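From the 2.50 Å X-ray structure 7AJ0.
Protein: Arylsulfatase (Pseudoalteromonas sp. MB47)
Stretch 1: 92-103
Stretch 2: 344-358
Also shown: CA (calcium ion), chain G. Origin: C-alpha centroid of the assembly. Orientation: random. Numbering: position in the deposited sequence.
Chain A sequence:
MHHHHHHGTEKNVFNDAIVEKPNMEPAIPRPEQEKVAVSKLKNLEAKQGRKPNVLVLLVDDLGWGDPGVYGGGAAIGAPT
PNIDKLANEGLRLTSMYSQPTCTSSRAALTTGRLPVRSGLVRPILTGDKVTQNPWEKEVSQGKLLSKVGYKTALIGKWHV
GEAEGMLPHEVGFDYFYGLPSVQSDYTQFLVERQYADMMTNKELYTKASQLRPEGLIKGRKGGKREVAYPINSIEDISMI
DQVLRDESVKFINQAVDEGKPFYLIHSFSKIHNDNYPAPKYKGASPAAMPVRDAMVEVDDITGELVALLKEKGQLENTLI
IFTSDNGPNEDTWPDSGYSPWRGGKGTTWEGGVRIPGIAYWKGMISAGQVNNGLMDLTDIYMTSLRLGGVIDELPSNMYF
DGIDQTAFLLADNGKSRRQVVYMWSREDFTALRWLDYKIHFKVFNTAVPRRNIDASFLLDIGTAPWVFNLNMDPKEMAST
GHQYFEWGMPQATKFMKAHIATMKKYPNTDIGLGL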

# COMPACT_ATOMS: atom_id res chain seq x y z
N ARG A 92 -10.57 12.63 36.39
CA ARG A 92 -9.81 12.25 35.21
C ARG A 92 -10.66 12.54 33.97
O ARG A 92 -11.76 12.00 33.82
N LEU A 93 -10.14 13.40 33.09
CA LEU A 93 -10.82 13.78 31.87
C LEU A 93 -10.31 12.92 30.72
O LEU A 93 -9.10 12.87 30.46
N THR A 94 -11.23 12.23 30.04
CA THR A 94 -10.87 11.33 28.95
C THR A 94 -11.06 11.96 27.57
O THR A 94 -10.74 11.31 26.57
N SER A 95 -11.57 13.18 27.49
CA SER A 95 -11.74 13.91 26.23
C SER A 95 -11.18 15.32 26.36
O SER A 95 -11.84 16.32 26.05
N MET A 96 -9.94 15.41 26.82
CA MET A 96 -9.21 16.67 26.89
C MET A 96 -8.39 16.83 25.62
O MET A 96 -7.79 15.86 25.13
N TYR A 97 -8.35 18.05 25.08
CA TYR A 97 -7.79 18.28 23.76
C TYR A 97 -6.77 19.40 23.78
O TYR A 97 -6.91 20.39 24.51
N SER A 98 -5.73 19.23 22.96
CA SER A 98 -4.67 20.22 22.80
C SER A 98 -4.53 20.58 21.32
O SER A 98 -5.35 20.15 20.50
N GLN A 99 -3.51 21.34 20.98
CA GLN A 99 -3.13 21.55 19.58
C GLN A 99 -2.14 20.46 19.17
O GLN A 99 -1.61 19.73 20.00
N PRO A 100 -1.88 20.33 17.86
CA PRO A 100 -1.03 19.21 17.41
C PRO A 100 0.46 19.40 17.65
O PRO A 100 1.21 18.41 17.51
N THR A 101 0.94 20.59 18.01
CA THR A 101 2.37 20.83 18.16
C THR A 101 2.63 21.76 19.34
O THR A 101 1.72 22.38 19.89
N CYS A 102 3.91 21.85 19.71
CA CYS A 102 4.29 22.46 20.98
C CYS A 102 3.89 23.93 21.05
O CYS A 102 3.12 24.34 21.92
N THR A 103 4.44 24.75 20.14
CA THR A 103 4.21 26.19 20.20
C THR A 103 2.73 26.52 20.12
O THR A 103 2.25 27.44 20.79
N GLY A 344 -0.14 10.83 15.94
CA GLY A 344 0.61 11.39 17.04
C GLY A 344 0.87 12.87 16.82
O GLY A 344 0.18 13.51 16.03
N LYS A 345 1.86 13.39 17.54
CA LYS A 345 2.24 14.79 17.40
C LYS A 345 2.42 15.16 15.94
O LYS A 345 2.97 14.39 15.15
N GLY A 346 1.93 16.35 15.58
CA GLY A 346 2.03 16.83 14.22
C GLY A 346 0.87 16.48 13.32
O GLY A 346 0.94 16.75 12.12
N THR A 347 -0.19 15.88 13.86
CA THR A 347 -1.37 15.55 13.08
C THR A 347 -2.60 15.81 13.94
O THR A 347 -2.53 15.85 15.17
N THR A 348 -3.74 15.99 13.27
CA THR A 348 -5.01 16.14 13.95
C THR A 348 -5.78 14.82 14.04
O THR A 348 -7.00 14.83 14.21
N TRP A 349 -5.09 13.69 13.92
CA TRP A 349 -5.63 12.45 14.44
C TRP A 349 -5.76 12.57 15.95
O TRP A 349 -5.14 13.43 16.59
N GLU A 350 -6.58 11.70 16.54
CA GLU A 350 -6.77 11.77 17.99
C GLU A 350 -5.46 11.59 18.73
O GLU A 350 -5.27 12.18 19.80
N GLY A 351 -4.53 10.81 18.17
CA GLY A 351 -3.25 10.62 18.83
C GLY A 351 -2.48 11.91 19.05
O GLY A 351 -1.67 12.01 19.97
N GLY A 352 -2.73 12.92 18.21
CA GLY A 352 -1.98 14.15 18.31
C GLY A 352 -2.58 15.18 19.25
O GLY A 352 -1.85 16.01 19.80
N VAL A 353 -3.90 15.14 19.44
CA VAL A 353 -4.60 16.22 20.13
C VAL A 353 -5.34 15.74 21.37
O VAL A 353 -5.58 16.53 22.29
N ARG A 354 -5.71 14.46 21.41
CA ARG A 354 -6.40 13.92 22.59
C ARG A 354 -5.35 13.55 23.63
O ARG A 354 -4.59 12.59 23.46
N ILE A 355 -5.33 14.30 24.73
CA ILE A 355 -4.19 14.29 25.65
C ILE A 355 -4.69 14.01 27.06
O ILE A 355 -5.89 14.19 27.36
N PRO A 356 -3.80 13.60 27.96
CA PRO A 356 -4.20 13.39 29.36
C PRO A 356 -4.61 14.70 30.01
O PRO A 356 -4.08 15.77 29.71
N GLY A 357 -5.58 14.60 30.92
CA GLY A 357 -6.05 15.76 31.66
C GLY A 357 -6.64 15.40 33.00
O GLY A 357 -7.65 14.70 33.07
N ILE A 358 -6.02 15.87 34.08
CA ILE A 358 -6.43 15.53 35.43
C ILE A 358 -6.64 16.82 36.21
O ILE A 358 -5.78 17.71 36.18

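The apolar centre of this contact is built from Met96, Tyr97 and Pro100 of the first stretch and Val353 and Ile355 of the second. Met96 points toward the second stretch, with chi1 t and chi2 p. Its CG lies 3.7 Å from Ile355 CD1. Ile355 has chi1 p, and its chi2 of 134° lies between wells. Its CG2 also meets Ser98 OG at 3.4 Å. Gly357 leaves room for the methionine: a CB there would sit 2.9 Å from Met96 CG, a clash.

Val353, rotamer m, packs against Tyr97 and Pro100 through its two methyls. Its CG2 is 3.8 Å from Tyr97 CD1, and its CG1 is 4.0 Å from Pro100 CG. The proline ring also packs against Thr348, with Pro100 CG 3.7 Å from Thr348 CG2. Gly352 lies close to this ring. A CB on it would clash with Thr347 O at 2.2 Å.

Backbone hydrogen bonds run alongside this packing. Ile355 N donates to Met96 O at 2.9 Å, Ser98 N to Val353 O at 2.8 Å, and Leu93 N to Gly357 O at 2.8 Å. Ser98 OG, with chi1 p, turns back to its own stretch and donates to Gln99 O at 3.1 Å.

Between the Leu93 and Met96 positions the chain turns a corner, and water 1 fills the gap. It donates to Leu93 O at 2.9 Å and to Ile355 O at 2.6 Å, and accepts from Met96 N at 2.7 Å. The two stretches are thus joined where direct pairing is interrupted.

Tyr97 and Arg354 lie on the same face of the sheet. The tyrosine, chi1 m, carries its hydroxyl to Glu350: Tyr97 OH donates to Glu350 OE1 at 2.6 Å. The carboxylate oxygen lies at the ring edge. Glu350 reaches it with chi1 and chi2 both m. Arg354 is extended, with chi1 to chi3 all t. Its NE and NH2 both donate to Thr94 O, each at 2.8 Å, so one carbonyl receives a forked pair at the edge of the guanidinium. The CA-to-CB bonds of Thr94 and Ser95 point away from the second stretch, yet Ser95 OG still lies 3.5 Å from Arg354 NH2.

At the other end, Gly346 N donates to Pro100 O at 2.9 Å. The positive phi of Gly346 suits glycine in this type II turn. Lys345 starts sideways, but its fully extended chain (all t) passes Pro100, with Lys345 CG 3.4 Å from Pro100 O, and its end comes near Cys102. Its NZ lies 3.1 Å from Cys102 SG. Cys102, rotamer m, binds the calcium ion through SG at 2.5 Å; the remaining ligands come from elsewhere in the structure.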

# COMPACT_ATOMS: atom_id res chain seq x y z
CB ARG A 92 -9.42 10.78 35.26
CG ARG A 92 -8.62 10.32 34.04
CD ARG A 92 -7.91 9.01 34.30
NE ARG A 92 -8.84 7.89 34.47
CZ ARG A 92 -9.34 7.16 33.48
NH1 ARG A 92 -9.01 7.43 32.22
NH2 ARG A 92 -10.17 6.17 33.74
CB LEU A 93 -10.60 15.26 31.56
CG LEU A 93 -11.15 16.25 32.58
CD1 LEU A 93 -10.75 17.67 32.21
CD2 LEU A 93 -12.66 16.14 32.68
CB THR A 94 -11.68 10.04 29.04
OG1 THR A 94 -13.08 10.34 29.14
CG2 THR A 94 -11.27 9.23 30.26
CB SER A 95 -13.20 13.92 25.79
OG SER A 95 -13.56 12.69 25.21
CB MET A 96 -8.31 16.68 28.13
CG MET A 96 -7.41 17.89 28.26
SD MET A 96 -8.27 19.43 28.59
CE MET A 96 -6.93 20.37 29.30
CB TYR A 97 -8.90 18.61 22.74
CG TYR A 97 -9.61 17.38 22.26
CD1 TYR A 97 -9.08 16.61 21.23
CD2 TYR A 97 -10.79 16.96 22.84
CE1 TYR A 97 -9.72 15.47 20.79
CE2 TYR A 97 -11.44 15.82 22.41
CZ TYR A 97 -10.89 15.08 21.38
OH TYR A 97 -11.53 13.95 20.94
CB SER A 98 -3.35 19.67 23.33
OG SER A 98 -2.90 18.59 22.54
CB GLN A 99 -2.53 22.94 19.41
CG GLN A 99 -3.43 24.04 19.93
CD GLN A 99 -4.78 24.07 19.25
OE1 GLN A 99 -4.88 24.24 18.03
NE2 GLN A 99 -5.84 23.88 20.03
CB PRO A 100 -1.32 19.14 15.90
CG PRO A 100 -2.58 19.92 15.70
CD PRO A 100 -2.54 21.00 16.74
CB THR A 101 2.97 21.42 16.87
OG1 THR A 101 2.20 22.54 16.44
CG2 THR A 101 2.99 20.37 15.77
CB CYS A 102 5.81 22.33 21.19
SG CYS A 102 6.45 20.64 21.21
CB THR A 103 4.97 26.88 19.07
OG1 THR A 103 6.37 26.63 19.20
CG2 THR A 103 4.72 28.39 19.10
CB LYS A 345 3.53 15.05 18.18
CG LYS A 345 3.99 16.50 18.21
CD LYS A 345 5.38 16.58 18.81
CE LYS A 345 5.81 18.01 19.08
NZ LYS A 345 7.18 18.05 19.67
CB THR A 347 -1.37 14.09 12.62
OG1 THR A 347 -1.55 13.22 13.75
CG2 THR A 347 -0.06 13.74 11.93
CB THR A 348 -5.87 17.20 13.26
OG1 THR A 348 -5.85 17.00 11.84
CG2 THR A 348 -5.34 18.59 13.59
CB TRP A 349 -4.75 11.26 14.08
CG TRP A 349 -4.70 10.94 12.62
CD1 TRP A 349 -3.60 10.99 11.81
CD2 TRP A 349 -5.79 10.53 11.79
NE1 TRP A 349 -3.94 10.63 10.53
CE2 TRP A 349 -5.27 10.34 10.49
CE3 TRP A 349 -7.15 10.30 12.01
CZ2 TRP A 349 -6.07 9.94 9.42
CZ3 TRP A 349 -7.94 9.89 10.96
CH2 TRP A 349 -7.40 9.72 9.67
CB GLU A 350 -7.79 10.72 18.43
CG GLU A 350 -9.20 11.01 17.94
CD GLU A 350 -9.77 12.27 18.56
OE1 GLU A 350 -9.87 12.31 19.81
OE2 GLU A 350 -10.09 13.22 17.81
CB VAL A 353 -5.58 16.92 19.16
CG1 VAL A 353 -4.82 17.67 18.08
CG2 VAL A 353 -6.53 15.90 18.54
CB ARG A 354 -7.25 12.71 22.21
CG ARG A 354 -8.31 12.39 23.24
CD ARG A 354 -9.19 11.23 22.80
NE ARG A 354 -10.17 10.87 23.82
CZ ARG A 354 -11.09 9.92 23.66
NH1 ARG A 354 -11.17 9.25 22.53
NH2 ARG A 354 -11.94 9.66 24.65
CB ILE A 355 -3.42 15.63 25.62
CG1 ILE A 355 -4.42 16.79 25.72
CG2 ILE A 355 -2.61 15.75 24.34
CD1 ILE A 355 -4.02 17.86 26.70
CB PRO A 356 -2.94 12.82 30.02
CG PRO A 356 -2.02 12.45 28.90
CD PRO A 356 -2.36 13.36 27.76
CB ILE A 358 -5.39 14.64 36.15
CG1 ILE A 358 -5.17 13.34 35.37
CG2 ILE A 358 -5.84 14.35 37.58
CD1 ILE A 358 -3.88 12.64 35.73
CA CA G . 5.14 19.39 23.01
O HOH W 1 -8.31 13.39 27.68